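Local structure of N(G),N(G)-dimethylarginine dimethylaminohydrolase (3RHY) at residues T9-L14 / P54-P59; G24-A29 / R241-G246; E33-Y38 / S248-R253; R211-A216 / R231-D236. The protein hydrolyses N(G),N(G)-dimethyl-L-arginine and N(G)-monomethyl-L-arginine to L-citrulline, releasing dimethylamine or methylamine. All coordinates share one frame; numbering follows the deposited sequence.

In the fold
In this beta/alpha propeller of the pentein type, contacts 2 and 3 illustrate how the two ends of a chain are brought together around a catalytic centre: they pair 24-29 and 33-38 with 241-246 and 248-253, more than 200 residues later. Contacts 1 and 4 are more local. Contact 1 crosses contacts 2 and 3 along the chain, and contact 4 comes after contact 1 has closed, between the two segments of contacts 2 and 3. Contacts 2 and 3 use helix 28-42 directly, while contacts 1 and 4 pack against it. Centres of contacts 3 and 4 lie about 11 Å apart, those of contacts 1 and 4 about 25 Å. Contacts 2 and 3 both touch the bound pyridine.

Contact 1 of 4, residues T9-L14 / P54-P59; sequences TPARSL and PDERFP
Thr-9 and Pro-54 lead the two loops side by side, their CA atoms 4.8 Å apart, and the backbones approach closely again at Leu-14 and Pro-59. These loops leave the neighbouring parallel strands 4-8 and 48-52 of one propeller sheet; the second is shaped by a type I beta turn from Asp-55 to Phe-58, the first by a 3-10 segment that starts at Arg-12. The example shows how one carboxylate can hold the backbone of another loop. Glu-56 is bent at its CB-CG bond (chi2 -53°), which brings its carboxylate back to the first loop. There OE2 accepts from Arg-12 N at 2.7 Å with an N-H...O angle of 163°, and OE1 accepts from Ser-13 N at 2.8 Å along a more bent path. Both oxygens use their syn lone pairs, so the carboxylate is fixed in rotation. The Arg-12 guanidinium folds over the same group, its plane 14° from that of the carboxylate, with OE2 about 4.0 Å above the guanidinium plane; no guanidinium N-H points at that oxygen, so any attraction there is probably one of charge. Within the second loop, Asp-55 OD1 accepts from Arg-57 N in an Asx turn, and its carboxylate pairs side-on with the Arg-57 guanidinium. Two waters join the loops, one from Thr-9 O to Asp-55 N, the other from Ala-11 N to Pro-59 O. Pro-59 CB rests 3.1 Å from Ser-13 O, while Ser-13 OG donates to Glu-56 O at 2.9 Å from above the carbonyl plane.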
loop_
_atom_site.group_PDB
_atom_site.type_symbol
_atom_site.label_atom_id
_atom_site.label_comp_id
_atom_site.label_asym_id
_atom_site.label_seq_id
_atom_site.Cartn_x
_atom_site.Cartn_y
_atom_site.Cartn_z
ATOM N N THR A 9 -4.541 -0.428 14.493
ATOM C CA THR A 9 -3.552 -0.289 15.536
ATOM C C THR A 9 -2.651 -1.523 15.484
ATOM O O THR A 9 -3.139 -2.647 15.306
ATOM C CB THR A 9 -4.248 -0.228 16.901
ATOM O OG1 THR A 9 -5.243 0.801 16.875
ATOM C CG2 THR A 9 -3.248 0.061 18.008
ATOM N N PRO A 10 -1.327 -1.335 15.625
ATOM C CA PRO A 10 -0.398 -2.466 15.592
ATOM C C PRO A 10 -0.509 -3.297 16.875
ATOM O O PRO A 10 -0.749 -2.759 17.954
ATOM C CB PRO A 10 0.963 -1.786 15.462
ATOM C CG PRO A 10 0.769 -0.525 16.255
ATOM C CD PRO A 10 -0.597 -0.063 15.793
ATOM N N ALA A 11 -0.343 -4.606 16.753
ATOM C CA ALA A 11 -0.424 -5.472 17.919
ATOM C C ALA A 11 0.942 -5.607 18.576
ATOM O O ALA A 11 1.972 -5.294 17.972
ATOM C CB ALA A 11 -0.949 -6.845 17.518
ATOM N N ARG A 12 0.942 -6.062 19.825
ATOM C CA ARG A 12 2.181 -6.260 20.561
ATOM C C ARG A 12 2.980 -7.395 19.928
ATOM O O ARG A 12 4.207 -7.389 19.968
ATOM C CB ARG A 12 1.884 -6.573 22.034
ATOM C CG ARG A 12 1.413 -5.355 22.830
ATOM C CD ARG A 12 1.319 -5.639 24.324
ATOM N NE ARG A 12 0.263 -6.598 24.640
ATOM C CZ ARG A 12 -1.038 -6.314 24.637
ATOM N NH1 ARG A 12 -1.455 -5.086 24.339
ATOM N NH2 ARG A 12 -1.928 -7.259 24.927
ATOM N N SER A 13 2.274 -8.351 19.327
ATOM C CA SER A 13 2.899 -9.505 18.681
ATOM C C SER A 13 3.632 -9.126 17.396
ATOM O O SER A 13 4.198 -9.984 16.711
ATOM C CB SER A 13 1.845 -10.566 18.374
ATOM O OG SER A 13 0.868 -10.057 17.484
ATOM N N LEU A 14 3.616 -7.837 17.076
ATOM C CA LEU A 14 4.293 -7.317 15.893
ATOM C C LEU A 14 5.803 -7.558 15.995
ATOM O O LEU A 14 6.456 -7.895 15.008
ATOM C CB LEU A 14 4.047 -5.811 15.779
ATOM C CG LEU A 14 4.745 -5.058 14.645
ATOM C CD1 LEU A 14 3.966 -5.219 13.344
ATOM C CD2 LEU A 14 4.840 -3.590 15.017
ATOM N N PRO A 54 -6.326 -3.445 17.546
ATOM C CA PRO A 54 -5.254 -4.395 17.268
ATOM C C PRO A 54 -5.759 -5.818 17.487
ATOM O O PRO A 54 -6.687 -6.044 18.263
ATOM C CB PRO A 54 -4.178 -3.995 18.271
ATOM C CG PRO A 54 -4.976 -3.547 19.446
ATOM C CD PRO A 54 -6.079 -2.719 18.806
ATOM N N ASP A 55 -5.150 -6.769 16.792
ATOM C CA ASP A 55 -5.534 -8.167 16.915
ATOM C C ASP A 55 -4.237 -8.952 17.118
ATOM O O ASP A 55 -3.521 -9.216 16.160
ATOM C CB ASP A 55 -6.240 -8.617 15.632
ATOM C CG ASP A 55 -6.937 -9.950 15.786
ATOM O OD1 ASP A 55 -6.327 -10.879 16.350
ATOM O OD2 ASP A 55 -8.091 -10.069 15.332
ATOM N N GLU A 56 -3.942 -9.310 18.366
ATOM C CA GLU A 56 -2.713 -10.034 18.709
ATOM C C GLU A 56 -2.470 -11.328 17.950
ATOM O O GLU A 56 -1.359 -11.846 17.954
ATOM C CB GLU A 56 -2.666 -10.344 20.210
ATOM C CG GLU A 56 -2.503 -9.131 21.115
ATOM C CD GLU A 56 -1.314 -8.258 20.742
ATOM O OE1 GLU A 56 -0.209 -8.804 20.524
ATOM O OE2 GLU A 56 -1.482 -7.019 20.683
ATOM N N ARG A 57 -3.504 -11.857 17.312
ATOM C CA ARG A 57 -3.375 -13.096 16.558
ATOM C C ARG A 57 -2.727 -12.862 15.202
ATOM O O ARG A 57 -2.280 -13.808 14.546
ATOM C CB ARG A 57 -4.745 -13.729 16.340
ATOM C CG ARG A 57 -5.451 -14.152 17.608
ATOM C CD ARG A 57 -6.850 -14.621 17.273
ATOM N NE ARG A 57 -7.500 -13.652 16.396
ATOM C CZ ARG A 57 -8.780 -13.692 16.054
ATOM N NH1 ARG A 57 -9.560 -14.663 16.515
ATOM N NH2 ARG A 57 -9.280 -12.756 15.257
ATOM N N PHE A 58 -2.693 -11.607 14.769
ATOM C CA PHE A 58 -2.102 -11.282 13.480
ATOM C C PHE A 58 -1.065 -10.183 13.637
ATOM O O PHE A 58 -1.347 -9.000 13.441
ATOM C CB PHE A 58 -3.198 -10.879 12.494
ATOM C CG PHE A 58 -4.253 -11.942 12.303
ATOM C CD1 PHE A 58 -5.494 -11.835 12.928
ATOM C CD2 PHE A 58 -3.988 -13.070 11.532
ATOM C CE1 PHE A 58 -6.454 -12.838 12.789
ATOM C CE2 PHE A 58 -4.943 -14.080 11.389
ATOM C CZ PHE A 58 -6.176 -13.962 12.019
ATOM N N PRO A 59 0.168 -10.572 13.984
ATOM C CA PRO A 59 1.285 -9.645 14.187
ATOM C C PRO A 59 1.426 -8.557 13.119
ATOM O O PRO A 59 1.788 -7.423 13.423
ATOM C CB PRO A 59 2.493 -10.582 14.236
ATOM C CG PRO A 59 1.916 -11.826 14.868
ATOM C CD PRO A 59 0.619 -11.972 14.099
HETATM O O HOH W 1 -3.151 -5.403 15.037
HETATM O O HOH W 2 -0.184 -5.525 14.248
#

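Contact 2 of 4, residues G24-A29 / R241-G246; sequences GKPDYA and RKIDGG. With HM3 ((4-chloropyridin-2-yl)methanol), chain C.
Pro-26 and Ile-243 make the tight part of this contact, where the loop entering helix 28-42 meets the loop leaving helix 238-241. The two side chains meet at an angle: Pro-26 CG lies 3.6 Å from Ile-243 CG2, and the same ring carbon is 4.1 Å from Ile-243 CD1, so both branches of the isoleucine bear on one corner of the proline ring. The isoleucine achieves this with CG1 set between its backbone N and carbonyl carbon (chi1 52°), which places CG2 beside the N and facing the proline. Ile-243 is itself inferred to bind substrate, and Leu-14 and Phe-63 also touch it. The solvent side is looser and has no hydrogen bond between the loops. Lys-242 runs out fully extended along Gly-24 and Lys-25, with its CB 3.4 Å from Gly-24 O and its NZ 3.6 Å from Lys-25 O. The ammonium group instead pairs with Glu-239, whose carboxylate also receives the backbone N-H of Asp-27; one acid thus serves both loops. Farther along, a Schellman motif with Asp-244 at C-prime, in positive phi, ends the short helix and turns the chain toward the active site. There Asp-244 O comes within 3.1 Å of C3 of the bound pyridine, and its CB lies 3.8 Å from the hydroxymethyl carbon C1. The contact therefore joins the start of helix 28-42, where Asp-27 is the N-cap, to the end of helix 238-241, on the stretch of chain that goes on to strand 252-253.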
loop_
_atom_site.group_PDB
_atom_site.type_symbol
_atom_site.label_atom_id
_atom_site.label_comp_id
_atom_site.label_asym_id
_atom_site.label_seq_id
_atom_site.Cartn_x
_atom_site.Cartn_y
_atom_site.Cartn_z
ATOM N N GLY A 24 16.868 -5.649 12.584
ATOM C CA GLY A 24 16.523 -5.766 13.991
ATOM C C GLY A 24 15.025 -5.922 14.182
ATOM O O GLY A 24 14.259 -5.710 13.241
ATOM N N LYS A 25 14.607 -6.312 15.384
ATOM C CA LYS A 25 13.183 -6.471 15.679
ATOM C C LYS A 25 12.602 -5.142 16.156
ATOM O O LYS A 25 13.276 -4.356 16.832
ATOM C CB LYS A 25 12.949 -7.543 16.750
ATOM C CG LYS A 25 12.979 -8.974 16.232
ATOM C CD LYS A 25 12.611 -9.964 17.337
ATOM C CE LYS A 25 12.678 -11.413 16.848
ATOM N NZ LYS A 25 11.635 -11.751 15.821
ATOM N N PRO A 26 11.339 -4.871 15.798
ATOM C CA PRO A 26 10.672 -3.628 16.193
ATOM C C PRO A 26 10.383 -3.533 17.688
ATOM O O PRO A 26 10.101 -4.542 18.334
ATOM C CB PRO A 26 9.383 -3.655 15.368
ATOM C CG PRO A 26 9.752 -4.482 14.171
ATOM C CD PRO A 26 10.530 -5.598 14.806
ATOM N N ASP A 27 10.478 -2.323 18.236
ATOM C CA ASP A 27 10.159 -2.105 19.642
ATOM C C ASP A 27 8.698 -1.675 19.607
ATOM O O ASP A 27 8.355 -0.724 18.907
ATOM C CB ASP A 27 11.000 -0.981 20.245
ATOM C CG ASP A 27 10.565 -0.635 21.666
ATOM O OD1 ASP A 27 10.806 -1.451 22.587
ATOM O OD2 ASP A 27 9.967 0.445 21.862
ATOM N N TYR A 28 7.842 -2.377 20.343
ATOM C CA TYR A 28 6.420 -2.055 20.354
ATOM C C TYR A 28 6.098 -0.606 20.699
ATOM O O TYR A 28 5.512 0.107 19.886
ATOM C CB TYR A 28 5.663 -2.973 21.314
ATOM C CG TYR A 28 4.188 -2.653 21.383
ATOM C CD1 TYR A 28 3.360 -2.847 20.276
ATOM C CD2 TYR A 28 3.626 -2.121 22.542
ATOM C CE1 TYR A 28 2.001 -2.516 20.319
ATOM C CE2 TYR A 28 2.274 -1.786 22.599
ATOM C CZ TYR A 28 1.468 -1.987 21.486
ATOM O OH TYR A 28 0.131 -1.657 21.549
ATOM N N ALA A 29 6.463 -0.172 21.900
ATOM C CA ALA A 29 6.191 1.200 22.321
ATOM C C ALA A 29 6.592 2.202 21.237
ATOM O O ALA A 29 5.809 3.076 20.868
ATOM C CB ALA A 29 6.928 1.508 23.615
ATOM N N ARG A 241 10.230 0.007 9.100
ATOM C CA ARG A 241 11.202 -0.258 8.051
ATOM C C ARG A 241 11.846 -1.597 8.415
ATOM O O ARG A 241 12.057 -2.449 7.555
ATOM C CB ARG A 241 12.269 0.842 8.001
ATOM C CG ARG A 241 13.170 0.768 6.775
ATOM C CD ARG A 241 14.320 1.765 6.843
ATOM N NE ARG A 241 14.965 1.935 5.538
ATOM C CZ ARG A 241 15.626 0.983 4.876
ATOM N NH1 ARG A 241 15.753 -0.236 5.386
ATOM N NH2 ARG A 241 16.147 1.246 3.684
ATOM N N LYS A 242 12.123 -1.780 9.706
ATOM C CA LYS A 242 12.739 -3.003 10.213
ATOM C C LYS A 242 12.019 -4.255 9.736
ATOM O O LYS A 242 12.564 -5.353 9.813
ATOM C CB LYS A 242 12.764 -3.001 11.745
ATOM C CG LYS A 242 13.646 -1.925 12.373
ATOM C CD LYS A 242 13.640 -2.038 13.896
ATOM C CE LYS A 242 14.441 -0.921 14.546
ATOM N NZ LYS A 242 14.451 -1.045 16.038
ATOM N N ILE A 243 10.791 -4.103 9.255
ATOM C CA ILE A 243 10.052 -5.260 8.771
ATOM C C ILE A 243 9.465 -5.042 7.385
ATOM O O ILE A 243 8.366 -5.512 7.071
ATOM C CB ILE A 243 8.940 -5.682 9.766
ATOM C CG1 ILE A 243 8.056 -4.489 10.118
ATOM C CG2 ILE A 243 9.577 -6.283 11.017
ATOM C CD1 ILE A 243 6.983 -4.809 11.135
ATOM N N ASP A 244 10.217 -4.320 6.561
ATOM C CA ASP A 244 9.834 -4.046 5.181
ATOM C C ASP A 244 8.515 -3.293 5.006
ATOM O O ASP A 244 7.897 -3.360 3.942
ATOM C CB ASP A 244 9.775 -5.366 4.405
ATOM C CG ASP A 244 11.032 -6.212 4.595
ATOM O OD1 ASP A 244 12.141 -5.712 4.310
ATOM O OD2 ASP A 244 10.906 -7.379 5.032
ATOM N N GLY A 245 8.095 -2.567 6.037
ATOM C CA GLY A 245 6.848 -1.830 5.947
ATOM C C GLY A 245 7.024 -0.346 5.703
ATOM O O GLY A 245 7.873 0.294 6.322
ATOM N N GLY A 246 6.211 0.199 4.800
ATOM C CA GLY A 246 6.274 1.618 4.483
ATOM C C GLY A 246 4.934 2.297 4.712
ATOM O O GLY A 246 3.972 1.644 5.132
HETATM C C1 HM3 C . 6.720 -5.787 2.110
HETATM N N1 HM3 C . 4.873 -5.822 3.768
HETATM C C2 HM3 C . 5.539 -5.133 2.830
HETATM C C3 HM3 C . 5.161 -3.836 2.505
HETATM C C4 HM3 C . 4.082 -3.256 3.163
HETATM C C5 HM3 C . 3.419 -4.003 4.127
HETATM C C6 HM3 C . 3.845 -5.297 4.409
HETATM O O1 HM3 C . 6.471 -7.177 1.884
#

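Contact 3 of 4, residues E33-Y38 / S248-R253; sequences EQHNAY and SCMSLR. With HM3 ((4-chloropyridin-2-yl)methanol), chain C.
Met-250 reaches from the active-site loop onto Tyr-38 of helix 28-42, and its side chain can be followed atom by atom. Its CB lies over the rim of one ring face, 3.5 Å from Tyr-38 CE2. From there CG continues anti to the carbonyl carbon (chi1 -49°) and carries SD above the Tyr-38 ring, 4.8 Å from its centroid in a Met-aromatic contact, with His-35 CD2 4.4 Å from SD. A bend at the last torsion then lays CE over the tyrosine face, 4.2 Å from its centroid and 14° off the ring normal, a CH-pi contact. The far end of the ring is tied by polar atoms: Tyr-38 OH and Ser-251 OG share a hydrogen bond of 2.6 Å, and Ser-251 OG also accepts from Arg-253 NH2, which also donates to Ser-248 O; both acceptors lie in the guanidinium plane. Arg-253 is held in turn by a salt bridge to Glu-65, inferred to bind substrate. Next to Met-250 stands the inferred nucleophile, Cys-249, whose SG is joined to C4 of the pyridine at 1.8 Å, the covalent adduct of the inactivated enzyme. The buried contact joins the cysteine-bearing loop to helix 28-42, with Tyr-240 of helix 238-241 touching both His-35 and Met-250, Ile-206 of strand 206-208 beside Tyr-38, and strand 252-253 running antiparallel to strand 4-8.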
loop_
_atom_site.group_PDB
_atom_site.type_symbol
_atom_site.label_atom_id
_atom_site.label_comp_id
_atom_site.label_asym_id
_atom_site.label_seq_id
_atom_site.Cartn_x
_atom_site.Cartn_y
_atom_site.Cartn_z
ATOM N N GLU A 33 4.026 4.659 18.758
ATOM C CA GLU A 33 4.084 6.104 18.593
ATOM C C GLU A 33 4.162 6.531 17.133
ATOM O O GLU A 33 3.516 7.503 16.742
ATOM C CB GLU A 33 5.283 6.678 19.350
ATOM C CG GLU A 33 5.250 6.445 20.857
ATOM C CD GLU A 33 3.973 6.955 21.507
ATOM O OE1 GLU A 33 3.601 8.125 21.260
ATOM O OE2 GLU A 33 3.347 6.184 22.272
ATOM N N GLN A 34 4.945 5.816 16.326
ATOM C CA GLN A 34 5.092 6.174 14.915
ATOM C C GLN A 34 3.780 5.991 14.168
ATOM O O GLN A 34 3.465 6.746 13.238
ATOM C CB GLN A 34 6.179 5.327 14.239
ATOM C CG GLN A 34 7.510 5.340 14.958
ATOM C CD GLN A 34 8.657 4.838 14.092
ATOM O OE1 GLN A 34 8.534 3.838 13.385
ATOM N NE2 GLN A 34 9.787 5.534 14.156
ATOM N N HIS A 35 3.021 4.981 14.575
ATOM C CA HIS A 35 1.739 4.711 13.951
ATOM C C HIS A 35 0.768 5.831 14.314
ATOM O O HIS A 35 -0.053 6.239 13.487
ATOM C CB HIS A 35 1.195 3.363 14.418
ATOM C CG HIS A 35 -0.014 2.913 13.662
ATOM N ND1 HIS A 35 -1.296 3.264 14.025
ATOM C CD2 HIS A 35 -0.131 2.173 12.536
ATOM C CE1 HIS A 35 -2.151 2.760 13.154
ATOM N NE2 HIS A 35 -1.471 2.094 12.239
ATOM N N ASN A 36 0.871 6.329 15.546
ATOM C CA ASN A 36 0.009 7.415 15.999
ATOM C C ASN A 36 0.316 8.681 15.195
ATOM O O ASN A 36 -0.599 9.387 14.771
ATOM C CB ASN A 36 0.217 7.670 17.497
ATOM C CG ASN A 36 -0.671 8.784 18.038
ATOM O OD1 ASN A 36 -1.895 8.762 17.875
ATOM N ND2 ASN A 36 -0.055 9.762 18.701
ATOM N N ALA A 37 1.602 8.953 14.973
ATOM C CA ALA A 37 2.028 10.128 14.214
ATOM C C ALA A 37 1.582 9.992 12.766
ATOM O O ALA A 37 1.292 10.977 12.096
ATOM C CB ALA A 37 3.547 10.279 14.282
ATOM N N TYR A 38 1.546 8.757 12.288
ATOM C CA TYR A 38 1.106 8.459 10.931
ATOM C C TYR A 38 -0.370 8.847 10.828
ATOM O O TYR A 38 -0.783 9.511 9.876
ATOM C CB TYR A 38 1.282 6.958 10.669
ATOM C CG TYR A 38 0.719 6.438 9.371
ATOM C CD1 TYR A 38 1.307 6.758 8.146
ATOM C CD2 TYR A 38 -0.367 5.566 9.368
ATOM C CE1 TYR A 38 0.831 6.207 6.950
ATOM C CE2 TYR A 38 -0.849 5.017 8.183
ATOM C CZ TYR A 38 -0.245 5.334 6.980
ATOM O OH TYR A 38 -0.700 4.744 5.817
ATOM N N SER A 248 2.680 3.280 2.618
ATOM C CA SER A 248 1.575 2.808 1.801
ATOM C C SER A 248 0.928 1.567 2.391
ATOM O O SER A 248 -0.261 1.328 2.183
ATOM C CB SER A 248 2.046 2.483 0.390
ATOM O OG SER A 248 2.731 1.246 0.369
ATOM N N CYS A 249 1.722 0.794 3.135
ATOM C CA CYS A 249 1.289 -0.469 3.744
ATOM C C CYS A 249 0.323 -0.333 4.905
ATOM O O CYS A 249 -0.512 -1.202 5.132
ATOM C CB CYS A 249 2.503 -1.259 4.270
ATOM S SG CYS A 249 3.853 -1.522 3.082
ATOM N N MET A 250 0.448 0.760 5.640
ATOM C CA MET A 250 -0.345 0.967 6.836
ATOM C C MET A 250 -1.743 1.557 6.728
ATOM O O MET A 250 -2.342 1.911 7.736
ATOM C CB MET A 250 0.491 1.776 7.821
ATOM C CG MET A 250 1.887 1.195 7.998
ATOM S SD MET A 250 2.797 2.030 9.283
ATOM C CE MET A 250 3.591 3.289 8.371
ATOM N N SER A 251 -2.276 1.661 5.521
ATOM C CA SER A 251 -3.613 2.193 5.380
ATOM C C SER A 251 -4.241 1.800 4.066
ATOM O O SER A 251 -3.564 1.324 3.144
ATOM C CB SER A 251 -3.602 3.718 5.510
ATOM O OG SER A 251 -2.857 4.316 4.465
ATOM N N LEU A 252 -5.556 1.982 4.013
ATOM C CA LEU A 252 -6.368 1.708 2.835
ATOM C C LEU A 252 -6.872 3.109 2.522
ATOM O O LEU A 252 -7.250 3.851 3.431
ATOM C CB LEU A 252 -7.525 0.770 3.193
ATOM C CG LEU A 252 -7.589 -0.669 2.645
ATOM C CD1 LEU A 252 -6.249 -1.137 2.122
ATOM C CD2 LEU A 252 -8.095 -1.591 3.744
ATOM N N ARG A 253 -6.862 3.483 1.250
ATOM C CA ARG A 253 -7.270 4.825 0.868
ATOM C C ARG A 253 -8.259 4.793 -0.286
ATOM O O ARG A 253 -7.984 4.213 -1.323
ATOM C CB ARG A 253 -6.014 5.620 0.486
ATOM C CG ARG A 253 -4.920 5.588 1.574
ATOM C CD ARG A 253 -3.548 6.032 1.050
ATOM N NE ARG A 253 -2.975 5.067 0.108
ATOM C CZ ARG A 253 -2.357 3.942 0.459
ATOM N NH1 ARG A 253 -1.873 3.132 -0.476
ATOM N NH2 ARG A 253 -2.200 3.631 1.743
HETATM C C1 HM3 C . 6.720 -5.787 2.110
HETATM N N1 HM3 C . 4.873 -5.822 3.768
HETATM C C2 HM3 C . 5.539 -5.133 2.830
HETATM C C3 HM3 C . 5.161 -3.836 2.505
HETATM C C4 HM3 C . 4.082 -3.256 3.163
HETATM C C5 HM3 C . 3.419 -4.003 4.127
HETATM C C6 HM3 C . 3.845 -5.297 4.409
HETATM O O1 HM3 C . 6.471 -7.177 1.884
HETATM O O HOH W 3 -2.501 0.636 9.997
#

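Contact 4 of 4, residues R211-A216 / R231-D236; sequences RVIMPA and RVIEVD
Met-214 and Glu-234 have a similar first torsion, each CG standing between backbone N and carbonyl carbon; in Met-214 (chi1 69°) this brings CG to Glu-234 CB and Val-232 CG1, 3.9 Å from each. The Met-214 and Glu-234 side chains lie alongside each other, pointing the same way. With chi2 of Met-214 extended, SD reaches Val-232 CG1 at 3.6 Å, the two side chains meeting at an angle. The two strands are parallel and in register, Val-212 beside Val-232 and Ile-213 beside Ile-233, with the strand directions 30° apart. Backbone bonds alternate between the strands: Val-212 N reaches Arg-231 O, Ile-233 N reaches Val-212 O at 2.9 Å, and Met-214 N reaches Ile-233 O at 2.8 Å; Val-235 and Ala-216 continue the series. On the opposite face from Met-214, Ile-213 CG1 packs on Ile-233 CB at 4.0 Å and Ile-213 CG2 on Val-235 CG2 at 4.2 Å. The polar ends have partners outside the strands: Glu-234 OE1 with Arg-222, Arg-211 NH1 with Asp-46 and NH2 with Asn-209 O. The strands and the intervening helix 219-228 form a beta-alpha-beta unit, the helix lying against the Val-212, Met-214 and Val-232 face and helix 28-42 against the Ile-213, Ile-233 and Val-235 face, while strand 206-208 flanks 211-215 antiparallel on its other side.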
loop_
_atom_site.group_PDB
_atom_site.type_symbol
_atom_site.label_atom_id
_atom_site.label_comp_id
_atom_site.label_asym_id
_atom_site.label_seq_id
_atom_site.Cartn_x
_atom_site.Cartn_y
_atom_site.Cartn_z
ATOM N N ARG A 211 -1.522 15.880 -0.898
ATOM C CA ARG A 211 -0.484 15.803 0.126
ATOM C C ARG A 211 0.255 14.527 -0.214
ATOM O O ARG A 211 -0.314 13.621 -0.827
ATOM C CB ARG A 211 -1.043 15.647 1.539
ATOM C CG ARG A 211 -1.672 16.879 2.157
ATOM C CD ARG A 211 -3.107 17.032 1.725
ATOM N NE ARG A 211 -3.855 17.837 2.682
ATOM C CZ ARG A 211 -5.091 18.281 2.478
ATOM N NH1 ARG A 211 -5.695 19.005 3.405
ATOM N NH2 ARG A 211 -5.712 18.013 1.340
ATOM N N VAL A 212 1.523 14.463 0.163
ATOM C CA VAL A 212 2.330 13.282 -0.072
ATOM C C VAL A 212 2.996 12.957 1.247
ATOM O O VAL A 212 3.871 13.693 1.693
ATOM C CB VAL A 212 3.439 13.520 -1.110
ATOM C CG1 VAL A 212 4.352 12.300 -1.168
ATOM C CG2 VAL A 212 2.835 13.774 -2.484
ATOM N N ILE A 213 2.561 11.877 1.887
ATOM C CA ILE A 213 3.164 11.472 3.148
ATOM C C ILE A 213 4.322 10.533 2.832
ATOM O O ILE A 213 4.161 9.540 2.123
ATOM C CB ILE A 213 2.135 10.770 4.074
ATOM C CG1 ILE A 213 1.086 11.787 4.542
ATOM C CG2 ILE A 213 2.846 10.151 5.274
ATOM C CD1 ILE A 213 -0.124 11.170 5.229
ATOM N N MET A 214 5.494 10.859 3.363
ATOM C CA MET A 214 6.688 10.066 3.109
ATOM C C MET A 214 7.467 9.796 4.388
ATOM O O MET A 214 7.306 10.494 5.384
ATOM C CB MET A 214 7.590 10.819 2.136
ATOM C CG MET A 214 8.199 12.078 2.745
ATOM S SD MET A 214 9.376 12.902 1.644
ATOM C CE MET A 214 10.750 11.694 1.655
ATOM N N PRO A 215 8.337 8.781 4.370
ATOM C CA PRO A 215 9.127 8.461 5.560
ATOM C C PRO A 215 10.111 9.584 5.847
ATOM O O PRO A 215 10.642 10.191 4.923
ATOM C CB PRO A 215 9.826 7.168 5.167
ATOM C CG PRO A 215 9.986 7.306 3.687
ATOM C CD PRO A 215 8.649 7.855 3.267
ATOM N N ALA A 216 10.343 9.872 7.121
ATOM C CA ALA A 216 11.277 10.929 7.475
ATOM C C ALA A 216 12.719 10.452 7.276
ATOM O O ALA A 216 13.021 9.276 7.470
ATOM C CB ALA A 216 11.058 11.355 8.922
ATOM N N ARG A 231 2.440 18.963 -1.308
ATOM C CA ARG A 231 2.638 19.379 0.062
ATOM C C ARG A 231 3.189 18.106 0.681
ATOM O O ARG A 231 2.488 17.098 0.750
ATOM C CB ARG A 231 1.306 19.747 0.709
ATOM C CG ARG A 231 1.404 20.024 2.192
ATOM C CD ARG A 231 2.267 21.223 2.456
ATOM N NE ARG A 231 2.336 21.518 3.882
ATOM C CZ ARG A 231 2.840 22.639 4.387
ATOM N NH1 ARG A 231 3.319 23.579 3.579
ATOM N NH2 ARG A 231 2.873 22.816 5.705
ATOM N N VAL A 232 4.451 18.141 1.096
ATOM C CA VAL A 232 5.090 16.976 1.691
ATOM C C VAL A 232 4.899 16.925 3.198
ATOM O O VAL A 232 4.997 17.932 3.894
ATOM C CB VAL A 232 6.626 16.944 1.390
ATOM C CG1 VAL A 232 7.309 15.849 2.207
ATOM C CG2 VAL A 232 6.865 16.690 -0.084
ATOM N N ILE A 233 4.597 15.734 3.689
ATOM C CA ILE A 233 4.442 15.512 5.111
ATOM C C ILE A 233 5.280 14.272 5.378
ATOM O O ILE A 233 5.039 13.210 4.801
ATOM C CB ILE A 233 2.989 15.220 5.510
ATOM C CG1 ILE A 233 2.085 16.387 5.108
ATOM C CG2 ILE A 233 2.915 14.997 7.022
ATOM C CD1 ILE A 233 0.644 16.213 5.546
ATOM N N GLU A 234 6.282 14.407 6.229
ATOM C CA GLU A 234 7.120 13.269 6.521
ATOM C C GLU A 234 6.859 12.746 7.914
ATOM O O GLU A 234 6.676 13.508 8.863
ATOM C CB GLU A 234 8.595 13.634 6.328
ATOM C CG GLU A 234 9.000 14.968 6.906
ATOM C CD GLU A 234 10.172 15.577 6.154
ATOM O OE1 GLU A 234 11.182 14.876 5.951
ATOM O OE2 GLU A 234 10.080 16.761 5.771
ATOM N N VAL A 235 6.803 11.423 8.009
ATOM C CA VAL A 235 6.557 10.750 9.267
ATOM C C VAL A 235 7.623 9.691 9.454
ATOM O O VAL A 235 7.969 8.968 8.521
ATOM C CB VAL A 235 5.170 10.073 9.285
ATOM C CG1 VAL A 235 4.989 9.290 10.582
ATOM C CG2 VAL A 235 4.081 11.125 9.154
ATOM N N ASP A 236 8.146 9.612 10.668
ATOM C CA ASP A 236 9.174 8.642 10.987
ATOM C C ASP A 236 8.556 7.261 11.175
ATOM O O ASP A 236 7.785 7.042 12.109
ATOM C CB ASP A 236 9.908 9.072 12.261
ATOM C CG ASP A 236 11.019 8.117 12.646
ATOM O OD1 ASP A 236 11.504 7.382 11.760
ATOM O OD2 ASP A 236 11.415 8.118 13.834
#